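Local coordinates for pirin-like protein (Geobacillus kaustophilus, PDB 2P17) that is of unknown function but binds one iron ion per subunit and belongs to the pirin family of cupin-fold proteins, at residues H73-G84 with E126-S134. Residues are numbered along the deposited sequence; the frame is centred on the assembly and turned at random.
Sequences HFDSKAGHSTLG and EPRYQNLRS
Pro127 packs against the bent chain of Lys77, its CG 4.1 Å from Lys77 CD. Tyr129 follows and carries the centre of the contact. Its ring lies over one face of His73 in an offset stack, centroids 4.2 Å apart and planes at 8°. A chi1 of 178° swings the ring out from strand 128-132 to that face. His73 NE2 donates to Asp75 OD2 (2.6 Å) in the imidazole plane; with ND1 bonded to Glu101, a predicted iron ligand, this fixes the ring's rotation, consistent with a second-shell position. Ser81 OG donates to Tyr129 OH at 2.6 Å, and Gln89 also bonds this hydroxyl. Replacing this tyrosine with alanine removes ring and hydroxyl, and would probably uncover that face of His73 and leave Ser81 OG and Asn131 ND2 without this acceptor. Asn131 ND2 also donates to Thr82 O, at 3.1 Å from above the carbonyl plane. Arg133 NH2 donates to Thr82 OG1 (3.2 Å), which lies in the guanidinium plane, while its NH1 forms a salt bridge with Asp87. Two facing sheets of the N-terminal cupin beta-barrel are joined here, mainly by side chains; the axes of segments 79-83 and 128-132 come within 8.4 Å. Strand 128-132 pairs with strand 88-92, and strand 71-75 with strand 97-103, which brings iron ligand His99.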
loop_
_atom_site.group_PDB
_atom_site.type_symbol
_atom_site.label_atom_id
_atom_site.label_comp_id
_atom_site.label_asym_id
_atom_site.label_seq_id
_atom_site.Cartn_x
_atom_site.Cartn_y
_atom_site.Cartn_z
ATOM N N HIS A 73 -2.623 15.735 -8.415
ATOM C CA HIS A 73 -3.723 14.803 -8.673
ATOM C C HIS A 73 -4.924 15.513 -9.283
ATOM O O HIS A 73 -5.288 16.618 -8.873
ATOM C CB HIS A 73 -4.164 14.116 -7.385
ATOM C CG HIS A 73 -5.473 13.405 -7.514
ATOM N ND1 HIS A 73 -5.576 12.147 -8.062
ATOM C CD2 HIS A 73 -6.735 13.784 -7.196
ATOM C CE1 HIS A 73 -6.847 11.777 -8.077
ATOM N NE2 HIS A 73 -7.569 12.755 -7.557
ATOM N N PHE A 74 -5.546 14.867 -10.261
ATOM C CA PHE A 74 -6.855 15.280 -10.730
ATOM C C PHE A 74 -7.820 14.105 -10.744
ATOM O O PHE A 74 -7.453 13.004 -11.152
ATOM C CB PHE A 74 -6.774 15.878 -12.143
ATOM C CG PHE A 74 -8.114 16.048 -12.780
ATOM C CD1 PHE A 74 -8.909 17.139 -12.453
ATOM C CD2 PHE A 74 -8.610 15.083 -13.655
ATOM C CE1 PHE A 74 -10.183 17.285 -13.016
ATOM C CE2 PHE A 74 -9.879 15.222 -14.216
ATOM C CZ PHE A 74 -10.654 16.322 -13.903
ATOM N N ASP A 75 -9.058 14.349 -10.324
ATOM C CA ASP A 75 -10.150 13.450 -10.680
ATOM C C ASP A 75 -11.444 14.226 -10.960
ATOM O O ASP A 75 -11.616 15.369 -10.525
ATOM C CB ASP A 75 -10.347 12.346 -9.622
ATOM C CG ASP A 75 -10.927 12.868 -8.333
ATOM O OD1 ASP A 75 -12.147 13.140 -8.301
ATOM O OD2 ASP A 75 -10.160 13.007 -7.354
ATOM N N SER A 76 -12.345 13.589 -11.701
ATOM C CA SER A 76 -13.558 14.245 -12.185
ATOM C C SER A 76 -14.682 14.351 -11.164
ATOM O O SER A 76 -15.744 14.892 -11.475
ATOM C CB SER A 76 -14.061 13.565 -13.455
ATOM O OG SER A 76 -14.355 12.192 -13.223
ATOM N N LYS A 77 -14.440 13.853 -9.953
ATOM C CA LYS A 77 -15.365 14.060 -8.852
ATOM C C LYS A 77 -14.953 15.269 -8.015
ATOM O O LYS A 77 -15.741 16.207 -7.841
ATOM C CB LYS A 77 -15.483 12.795 -7.973
ATOM C CG LYS A 77 -16.451 12.918 -6.784
ATOM C CD LYS A 77 -17.886 13.060 -7.264
ATOM C CE LYS A 77 -18.886 12.906 -6.122
ATOM N NZ LYS A 77 -18.921 14.106 -5.243
ATOM N N ALA A 78 -13.715 15.249 -7.522
ATOM C CA ALA A 78 -13.238 16.237 -6.553
ATOM C C ALA A 78 -12.330 17.325 -7.136
ATOM O O ALA A 78 -12.076 18.346 -6.484
ATOM C CB ALA A 78 -12.550 15.536 -5.384
ATOM N N GLY A 79 -11.831 17.114 -8.353
ATOM C CA GLY A 79 -10.966 18.106 -8.996
ATOM C C GLY A 79 -9.502 17.938 -8.632
ATOM O O GLY A 79 -8.989 16.815 -8.620
ATOM N N HIS A 80 -8.830 19.049 -8.328
ATOM C CA HIS A 80 -7.378 19.044 -8.123
ATOM C C HIS A 80 -6.934 18.956 -6.679
ATOM O O HIS A 80 -7.516 19.588 -5.787
ATOM C CB HIS A 80 -6.744 20.289 -8.737
ATOM C CG HIS A 80 -6.425 20.145 -10.183
ATOM N ND1 HIS A 80 -5.260 19.561 -10.630
ATOM C CD2 HIS A 80 -7.115 20.508 -11.289
ATOM C CE1 HIS A 80 -5.252 19.558 -11.951
ATOM N NE2 HIS A 80 -6.362 20.134 -12.375
ATOM N N SER A 81 -5.866 18.186 -6.467
ATOM C CA SER A 81 -5.204 18.109 -5.176
ATOM C C SER A 81 -3.709 17.893 -5.404
ATOM O O SER A 81 -3.271 17.713 -6.535
ATOM C CB SER A 81 -5.778 16.970 -4.354
ATOM O OG SER A 81 -5.341 15.720 -4.857
ATOM N N THR A 82 -2.935 17.943 -4.326
ATOM C CA THR A 82 -1.500 17.675 -4.403
ATOM C C THR A 82 -1.072 16.693 -3.324
ATOM O O THR A 82 -1.740 16.551 -2.295
ATOM C CB THR A 82 -0.653 18.959 -4.269
ATOM O OG1 THR A 82 -0.979 19.628 -3.048
ATOM C CG2 THR A 82 -0.871 19.906 -5.462
ATOM N N LEU A 83 0.033 16.009 -3.594
ATOM C CA LEU A 83 0.671 15.099 -2.644
ATOM C C LEU A 83 2.157 15.350 -2.657
ATOM O O LEU A 83 2.730 15.601 -3.714
ATOM C CB LEU A 83 0.448 13.627 -3.017
ATOM C CG LEU A 83 -0.877 12.885 -2.788
ATOM C CD1 LEU A 83 -0.704 11.418 -3.101
ATOM C CD2 LEU A 83 -1.448 13.051 -1.388
ATOM N N GLY A 84 2.771 15.274 -1.482
ATOM C CA GLY A 84 4.229 15.339 -1.384
ATOM C C GLY A 84 4.815 14.055 -0.825
ATOM O O GLY A 84 4.084 13.074 -0.606
ATOM N N GLU A 126 -20.785 5.797 -5.222
ATOM C CA GLU A 126 -20.359 7.114 -5.695
ATOM C C GLU A 126 -18.839 7.218 -5.619
ATOM O O GLU A 126 -18.246 6.729 -4.661
ATOM C CB GLU A 126 -20.978 8.228 -4.850
ATOM C CG GLU A 126 -22.486 8.420 -5.023
ATOM C CD GLU A 126 -22.870 9.060 -6.344
ATOM O OE1 GLU A 126 -22.054 9.817 -6.918
ATOM O OE2 GLU A 126 -24.004 8.816 -6.808
ATOM N N PRO A 127 -18.211 7.849 -6.632
ATOM C CA PRO A 127 -16.769 8.093 -6.498
ATOM C C PRO A 127 -16.466 9.019 -5.323
ATOM O O PRO A 127 -17.283 9.884 -4.971
ATOM C CB PRO A 127 -16.371 8.751 -7.827
ATOM C CG PRO A 127 -17.649 9.172 -8.473
ATOM C CD PRO A 127 -18.758 8.347 -7.909
ATOM N N ARG A 128 -15.294 8.832 -4.723
ATOM C CA ARG A 128 -14.894 9.587 -3.537
ATOM C C ARG A 128 -13.374 9.684 -3.548
ATOM O O ARG A 128 -12.690 8.756 -3.990
ATOM C CB ARG A 128 -15.422 8.876 -2.276
ATOM C CG ARG A 128 -14.845 9.272 -0.922
ATOM C CD ARG A 128 -15.536 8.470 0.188
ATOM N NE ARG A 128 -15.185 7.039 0.271
ATOM C CZ ARG A 128 -15.874 6.158 1.002
ATOM N NH1 ARG A 128 -16.947 6.562 1.667
ATOM N NH2 ARG A 128 -15.520 4.881 1.065
ATOM N N TYR A 129 -12.859 10.802 -3.059
ATOM C CA TYR A 129 -11.428 11.040 -2.981
ATOM C C TYR A 129 -11.067 11.435 -1.559
ATOM O O TYR A 129 -11.736 12.265 -0.942
ATOM C CB TYR A 129 -11.020 12.151 -3.959
ATOM C CG TYR A 129 -9.549 12.491 -3.889
ATOM C CD1 TYR A 129 -8.592 11.658 -4.476
ATOM C CD2 TYR A 129 -9.112 13.639 -3.231
ATOM C CE1 TYR A 129 -7.251 11.959 -4.406
ATOM C CE2 TYR A 129 -7.753 13.955 -3.145
ATOM C CZ TYR A 129 -6.834 13.110 -3.745
ATOM O OH TYR A 129 -5.493 13.414 -3.688
ATOM N N GLN A 130 -10.021 10.804 -1.039
ATOM C CA GLN A 130 -9.466 11.150 0.268
ATOM C C GLN A 130 -7.990 11.478 0.127
ATOM O O GLN A 130 -7.212 10.671 -0.385
ATOM C CB GLN A 130 -9.639 9.999 1.254
ATOM C CG GLN A 130 -11.042 9.491 1.386
ATOM C CD GLN A 130 -11.114 8.306 2.307
ATOM O OE1 GLN A 130 -10.979 8.448 3.531
ATOM N NE2 GLN A 130 -11.327 7.123 1.739
ATOM N N ASN A 131 -7.623 12.674 0.565
ATOM C CA ASN A 131 -6.226 13.097 0.605
ATOM C C ASN A 131 -5.688 12.845 2.014
ATOM O O ASN A 131 -6.174 13.422 2.993
ATOM C CB ASN A 131 -6.122 14.577 0.216
ATOM C CG ASN A 131 -4.703 15.015 -0.045
ATOM O OD1 ASN A 131 -3.965 15.322 0.883
ATOM N ND2 ASN A 131 -4.312 15.043 -1.317
ATOM N N LEU A 132 -4.695 11.970 2.116
ATOM C CA LEU A 132 -4.216 11.488 3.408
ATOM C C LEU A 132 -2.798 11.970 3.672
ATOM O O LEU A 132 -1.832 11.286 3.369
ATOM C CB LEU A 132 -4.291 9.954 3.468
ATOM C CG LEU A 132 -5.655 9.336 3.152
ATOM C CD1 LEU A 132 -5.564 7.811 3.099
ATOM C CD2 LEU A 132 -6.733 9.801 4.141
ATOM N N ARG A 133 -2.683 13.169 4.221
ATOM C CA ARG A 133 -1.380 13.734 4.513
ATOM C C ARG A 133 -0.721 12.963 5.641
ATOM O O ARG A 133 -1.344 12.654 6.657
ATOM C CB ARG A 133 -1.508 15.209 4.889
ATOM C CG ARG A 133 -2.115 16.053 3.801
ATOM C CD ARG A 133 -1.219 16.142 2.581
ATOM N NE ARG A 133 -1.746 17.119 1.634
ATOM C CZ ARG A 133 -1.075 17.628 0.611
ATOM N NH1 ARG A 133 0.172 17.250 0.360
ATOM N NH2 ARG A 133 -1.667 18.520 -0.176
ATOM N N SER A 134 0.553 12.649 5.454
ATOM C CA SER A 134 1.315 11.905 6.445
ATOM C C SER A 134 1.137 12.509 7.842
ATOM O O SER A 134 0.865 11.795 8.807
ATOM C CB SER A 134 2.790 11.903 6.044
ATOM O OG SER A 134 3.584 11.234 7.007
HETATM O O HOH W 1 -4.198 19.023 -1.807
#